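Local atomic coordinates of general Secretion Pathway Protein (Vibrio vulnificus, PDB entry 4G54), a protein that probably binds peptidoglycan through its periplasmic domain as part of the type II secretion system, in which it is a fusion of EpsA and EpsB. Residues Trp69-Leu81 and Val92-Leu104. Numbering follows the deposited sequence.
Sequences WQELQQTPHPLLL and VVLLEVDPERVVL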
loop_
_atom_site.group_PDB
_atom_site.type_symbol
_atom_site.label_atom_id
_atom_site.label_comp_id
_atom_site.label_asym_id
_atom_site.label_seq_id
_atom_site.Cartn_x
_atom_site.Cartn_y
_atom_site.Cartn_z
ATOM N N TRP A 69 -15.859 -0.420 8.090
ATOM C CA TRP A 69 -14.918 -0.780 9.121
ATOM C C TRP A 69 -14.406 -2.198 8.979
ATOM O O TRP A 69 -13.220 -2.453 9.287
ATOM C CB TRP A 69 -15.671 -0.618 10.496
ATOM C CG TRP A 69 -14.983 -1.154 11.668
ATOM C CD1 TRP A 69 -15.549 -1.995 12.597
ATOM C CD2 TRP A 69 -13.628 -0.866 12.183
ATOM N NE1 TRP A 69 -14.672 -2.254 13.633
ATOM C CE2 TRP A 69 -13.491 -1.586 13.414
ATOM C CE3 TRP A 69 -12.548 -0.084 11.731
ATOM C CZ2 TRP A 69 -12.316 -1.565 14.186
ATOM C CZ3 TRP A 69 -11.379 -0.058 12.504
ATOM C CH2 TRP A 69 -11.284 -0.764 13.724
ATOM N N GLN A 70 -15.275 -3.120 8.526
ATOM C CA GLN A 70 -14.863 -4.521 8.257
ATOM C C GLN A 70 -13.732 -4.459 7.206
ATOM O O GLN A 70 -12.655 -5.056 7.389
ATOM C CB GLN A 70 -16.057 -5.372 7.762
ATOM C CG GLN A 70 -15.593 -6.756 7.324
ATOM C CD GLN A 70 -15.245 -7.770 8.444
ATOM O OE1 GLN A 70 -15.113 -7.429 9.654
ATOM N NE2 GLN A 70 -15.072 -9.060 8.025
ATOM N N GLU A 71 -13.927 -3.659 6.156
ATOM C CA GLU A 71 -12.913 -3.586 5.075
ATOM C C GLU A 71 -11.622 -2.917 5.576
ATOM O O GLU A 71 -10.508 -3.396 5.247
ATOM C CB GLU A 71 -13.473 -2.864 3.854
ATOM C CG GLU A 71 -14.537 -3.642 3.131
ATOM C CD GLU A 71 -15.387 -2.814 2.163
ATOM O OE1 GLU A 71 -15.491 -1.569 2.283
ATOM O OE2 GLU A 71 -15.979 -3.453 1.242
ATOM N N LEU A 72 -11.724 -1.884 6.413
ATOM C CA LEU A 72 -10.565 -1.181 6.853
ATOM C C LEU A 72 -9.708 -2.159 7.665
ATOM O O LEU A 72 -8.484 -2.202 7.541
ATOM C CB LEU A 72 -11.025 0.003 7.745
ATOM C CG LEU A 72 -9.839 0.903 8.154
ATOM C CD1 LEU A 72 -9.385 1.642 6.871
ATOM C CD2 LEU A 72 -10.260 1.926 9.176
ATOM N N GLN A 73 -10.331 -3.004 8.457
ATOM C CA GLN A 73 -9.563 -3.965 9.254
ATOM C C GLN A 73 -8.759 -4.925 8.425
ATOM O O GLN A 73 -7.757 -5.464 8.978
ATOM C CB GLN A 73 -10.508 -4.801 10.146
ATOM C CG GLN A 73 -11.039 -3.963 11.314
ATOM C CD GLN A 73 -12.156 -4.725 12.038
ATOM O OE1 GLN A 73 -13.400 -4.478 11.855
ATOM N NE2 GLN A 73 -11.732 -5.678 12.842
ATOM N N GLN A 74 -9.123 -5.144 7.149
ATOM C CA GLN A 74 -8.417 -6.102 6.304
ATOM C C GLN A 74 -7.284 -5.463 5.540
ATOM O O GLN A 74 -6.679 -6.118 4.682
ATOM C CB GLN A 74 -9.410 -6.706 5.294
ATOM C CG GLN A 74 -10.662 -7.325 5.908
ATOM C CD GLN A 74 -10.387 -8.617 6.607
ATOM O OE1 GLN A 74 -9.301 -8.830 7.188
ATOM N NE2 GLN A 74 -11.377 -9.523 6.572
ATOM N N THR A 75 -7.057 -4.175 5.778
ATOM C CA THR A 75 -6.003 -3.537 4.877
ATOM C C THR A 75 -4.649 -4.206 5.014
ATOM O O THR A 75 -4.171 -4.387 6.159
ATOM C CB THR A 75 -5.907 -2.032 5.069
ATOM O OG1 THR A 75 -5.065 -1.479 4.043
ATOM C CG2 THR A 75 -5.386 -1.630 6.421
ATOM N N PRO A 76 -4.052 -4.452 3.848
ATOM C CA PRO A 76 -2.733 -5.145 3.902
ATOM C C PRO A 76 -1.566 -4.146 4.113
ATOM O O PRO A 76 -0.386 -4.608 4.261
ATOM C CB PRO A 76 -2.641 -5.824 2.509
ATOM C CG PRO A 76 -3.445 -4.919 1.636
ATOM C CD PRO A 76 -4.616 -4.468 2.468
ATOM N N HIS A 77 -1.809 -2.815 4.131
ATOM C CA HIS A 77 -0.707 -1.858 4.326
ATOM C C HIS A 77 -1.341 -0.565 4.807
ATOM O O HIS A 77 -2.588 -0.405 4.882
ATOM C CB HIS A 77 0.010 -1.586 2.966
ATOM C CG HIS A 77 -0.930 -1.446 1.789
ATOM N ND1 HIS A 77 -1.730 -0.356 1.525
ATOM C CD2 HIS A 77 -1.073 -2.293 0.738
ATOM C CE1 HIS A 77 -2.384 -0.542 0.381
ATOM N NE2 HIS A 77 -2.035 -1.731 -0.106
ATOM N N PRO A 78 -0.550 0.383 5.230
ATOM C CA PRO A 78 -1.067 1.620 5.789
ATOM C C PRO A 78 -1.895 2.390 4.739
ATOM O O PRO A 78 -1.734 2.228 3.523
ATOM C CB PRO A 78 0.203 2.406 6.198
ATOM C CG PRO A 78 1.178 1.278 6.521
ATOM C CD PRO A 78 0.902 0.202 5.445
ATOM N N LEU A 79 -2.814 3.221 5.250
ATOM C CA LEU A 79 -3.720 4.045 4.425
ATOM C C LEU A 79 -3.774 5.419 4.978
ATOM O O LEU A 79 -3.419 5.665 6.201
ATOM C CB LEU A 79 -5.198 3.471 4.561
ATOM C CG LEU A 79 -5.360 2.089 3.940
ATOM C CD1 LEU A 79 -6.770 1.614 4.193
ATOM C CD2 LEU A 79 -5.161 2.061 2.432
ATOM N N LEU A 80 -4.271 6.396 4.171
ATOM C CA LEU A 80 -4.541 7.760 4.716
ATOM C C LEU A 80 -6.065 7.867 4.959
ATOM O O LEU A 80 -6.838 7.566 4.003
ATOM C CB LEU A 80 -4.104 8.816 3.697
ATOM C CG LEU A 80 -4.249 10.283 4.213
ATOM C CD1 LEU A 80 -3.138 10.581 5.299
ATOM C CD2 LEU A 80 -4.042 11.207 2.981
ATOM N N LEU A 81 -6.454 8.187 6.206
ATOM C CA LEU A 81 -7.891 8.257 6.524
ATOM C C LEU A 81 -8.309 9.722 6.362
ATOM O O LEU A 81 -7.631 10.635 6.828
ATOM C CB LEU A 81 -8.162 7.849 7.988
ATOM C CG LEU A 81 -7.670 6.444 8.330
ATOM C CD1 LEU A 81 -8.146 6.169 9.771
ATOM C CD2 LEU A 81 -8.188 5.407 7.353
ATOM N N VAL A 92 -5.210 11.631 8.388
ATOM C CA VAL A 92 -4.293 10.989 9.339
ATOM C C VAL A 92 -3.878 9.620 8.765
ATOM O O VAL A 92 -4.626 9.010 8.012
ATOM C CB VAL A 92 -4.976 10.854 10.744
ATOM C CG1 VAL A 92 -6.147 9.829 10.743
ATOM C CG2 VAL A 92 -3.981 10.529 11.761
ATOM N N VAL A 93 -2.632 9.227 8.999
ATOM C CA VAL A 93 -2.174 7.931 8.532
ATOM C C VAL A 93 -2.618 6.846 9.453
ATOM O O VAL A 93 -2.395 6.914 10.672
ATOM C CB VAL A 93 -0.636 7.905 8.314
ATOM C CG1 VAL A 93 -0.147 6.469 8.076
ATOM C CG2 VAL A 93 -0.283 8.840 7.125
ATOM N N LEU A 94 -3.249 5.804 8.879
ATOM C CA LEU A 94 -3.540 4.581 9.665
ATOM C C LEU A 94 -2.358 3.670 9.466
ATOM O O LEU A 94 -2.061 3.216 8.350
ATOM C CB LEU A 94 -4.830 3.906 9.112
ATOM C CG LEU A 94 -5.149 2.527 9.723
ATOM C CD1 LEU A 94 -5.576 2.674 11.120
ATOM C CD2 LEU A 94 -6.297 1.885 8.906
ATOM N N LEU A 95 -1.677 3.334 10.577
ATOM C CA LEU A 95 -0.520 2.460 10.519
ATOM C C LEU A 95 -0.930 1.062 10.772
ATOM O O LEU A 95 -0.397 0.156 10.077
ATOM C CB LEU A 95 0.565 2.922 11.591
ATOM C CG LEU A 95 1.793 2.053 11.758
ATOM C CD1 LEU A 95 2.672 2.127 10.508
ATOM C CD2 LEU A 95 2.575 2.600 13.000
ATOM N N GLU A 96 -1.735 0.806 11.816
ATOM C CA GLU A 96 -2.221 -0.573 12.014
ATOM C C GLU A 96 -3.607 -0.546 12.625
ATOM O O GLU A 96 -4.032 0.451 13.128
ATOM C CB GLU A 96 -1.291 -1.406 12.829
ATOM C CG GLU A 96 -0.961 -0.833 14.148
ATOM C CD GLU A 96 0.152 -1.712 14.830
ATOM O OE1 GLU A 96 1.234 -1.220 15.152
ATOM O OE2 GLU A 96 -0.108 -2.934 14.994
ATOM N N VAL A 97 -4.253 -1.685 12.574
ATOM C CA VAL A 97 -5.666 -1.746 12.944
ATOM C C VAL A 97 -5.980 -3.124 13.460
ATOM O O VAL A 97 -5.467 -4.139 12.927
ATOM C CB VAL A 97 -6.591 -1.418 11.737
ATOM C CG1 VAL A 97 -6.278 -2.296 10.438
ATOM C CG2 VAL A 97 -8.081 -1.577 12.158
ATOM N N ASP A 98 -6.804 -3.170 14.513
ATOM C CA ASP A 98 -7.345 -4.471 15.007
ATOM C C ASP A 98 -8.803 -4.201 15.432
ATOM O O ASP A 98 -9.247 -3.064 15.287
ATOM C CB ASP A 98 -6.439 -5.126 16.060
ATOM C CG ASP A 98 -6.454 -4.425 17.414
ATOM O OD1 ASP A 98 -7.467 -3.775 17.771
ATOM O OD2 ASP A 98 -5.470 -4.609 18.191
ATOM N N PRO A 99 -9.577 -5.220 15.843
ATOM C CA PRO A 99 -10.996 -4.927 16.198
ATOM C C PRO A 99 -11.232 -3.905 17.281
ATOM O O PRO A 99 -12.350 -3.354 17.354
ATOM C CB PRO A 99 -11.502 -6.284 16.707
ATOM C CG PRO A 99 -10.696 -7.226 15.873
ATOM C CD PRO A 99 -9.334 -6.671 15.778
ATOM N N GLU A 100 -10.210 -3.643 18.088
ATOM C CA GLU A 100 -10.419 -2.751 19.214
ATOM C C GLU A 100 -9.831 -1.325 19.085
ATOM O O GLU A 100 -10.308 -0.398 19.783
ATOM C CB GLU A 100 -9.871 -3.433 20.489
ATOM C CG GLU A 100 -10.674 -4.683 20.958
ATOM C CD GLU A 100 -10.018 -5.326 22.182
ATOM O OE1 GLU A 100 -8.795 -5.128 22.365
ATOM O OE2 GLU A 100 -10.699 -6.002 22.976
ATOM N N ARG A 101 -8.800 -1.159 18.257
ATOM C CA ARG A 101 -8.003 0.084 18.276
ATOM C C ARG A 101 -7.333 0.289 16.938
ATOM O O ARG A 101 -7.064 -0.693 16.229
ATOM C CB ARG A 101 -6.850 0.039 19.330
ATOM C CG ARG A 101 -5.678 -0.946 18.977
ATOM C CD ARG A 101 -4.603 -0.502 17.833
ATOM N NE ARG A 101 -4.290 -1.518 16.751
ATOM C CZ ARG A 101 -3.261 -2.391 16.783
ATOM N NH1 ARG A 101 -2.407 -2.382 17.820
ATOM N NH2 ARG A 101 -3.049 -3.274 15.773
ATOM N N VAL A 102 -7.065 1.531 16.591
ATOM C CA VAL A 102 -6.229 1.798 15.402
ATOM C C VAL A 102 -5.079 2.669 15.907
ATOM O O VAL A 102 -5.178 3.368 16.926
ATOM C CB VAL A 102 -6.981 2.534 14.331
ATOM C CG1 VAL A 102 -8.055 1.597 13.678
ATOM C CG2 VAL A 102 -7.645 3.893 14.854
ATOM N N VAL A 103 -3.945 2.480 15.242
ATOM C CA VAL A 103 -2.757 3.326 15.507
ATOM C C VAL A 103 -2.642 4.325 14.392
ATOM O O VAL A 103 -2.632 3.996 13.210
ATOM C CB VAL A 103 -1.451 2.494 15.633
ATOM C CG1 VAL A 103 -0.226 3.421 15.799
ATOM C CG2 VAL A 103 -1.661 1.556 16.812
ATOM N N LEU A 104 -2.650 5.606 14.774
ATOM C CA LEU A 104 -2.694 6.742 13.826
ATOM C C LEU A 104 -1.393 7.546 13.901
ATOM O O LEU A 104 -0.834 7.744 14.987
ATOM C CB LEU A 104 -3.876 7.629 14.168
ATOM C CG LEU A 104 -5.239 6.913 14.169
ATOM C CD1 LEU A 104 -6.285 7.989 14.484
ATOM C CD2 LEU A 104 -5.459 6.242 12.811
HETATM O O HOH W 1 -14.731 -3.938 16.143
HETATM O O HOH W 2 -7.253 -5.978 11.515
#
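Trp69 brings the six-membered end of its indole to the turn joining strands 92-97 and 101-104. With CG anti to the backbone N (chi1 170°), the ring reaches Val97, CZ3 lying 3.6 Å from CG2, and meets CG1 of Val102 at its edge. At the NE1 side, in the ring plane, a water accepts from Trp69 NE1 and donates to Pro99 O. Asp98 OD1 accepts from Glu100 N, closing an Asx turn, and from Arg101 N, completing an Asx motif; the two come from opposite faces of the carboxylate. Leu72 and Leu94 meet tip to tip, CD1 to CD2 3.7 Å. CG1 of Val97 lies against the carbonyls of Leu72 and Gln73, and a second water donates to both Gln73 O and Val97 O. Thr75 OG1 hydrogen-bonds to His77 O (2.8 Å) on an in-plane lone pair, within the loop leading to the strand. Pro78 packs its CB on Leu94 O (3.2 Å). Leu79-Leu94 and Leu81-Val92 are antiparallel hydrogen-bonded pairs, the Leu81 N to Val92 O bond nearly straight at 169°. In the non-hydrogen-bonded pair between them, Leu80 turns CD1 to Val93 CG2 on the face opposite Leu79, Leu81, Val92 and Leu94, while Leu81 rests CG on Leu94 CB (3.9 Å). The pairing belongs to the beta hairpin 79-85/88-97 in the antiparallel sheet of the C39-like domain, with strand 125-131 beyond 79-85 and helix 115-121 packing on Trp69 and Leu81.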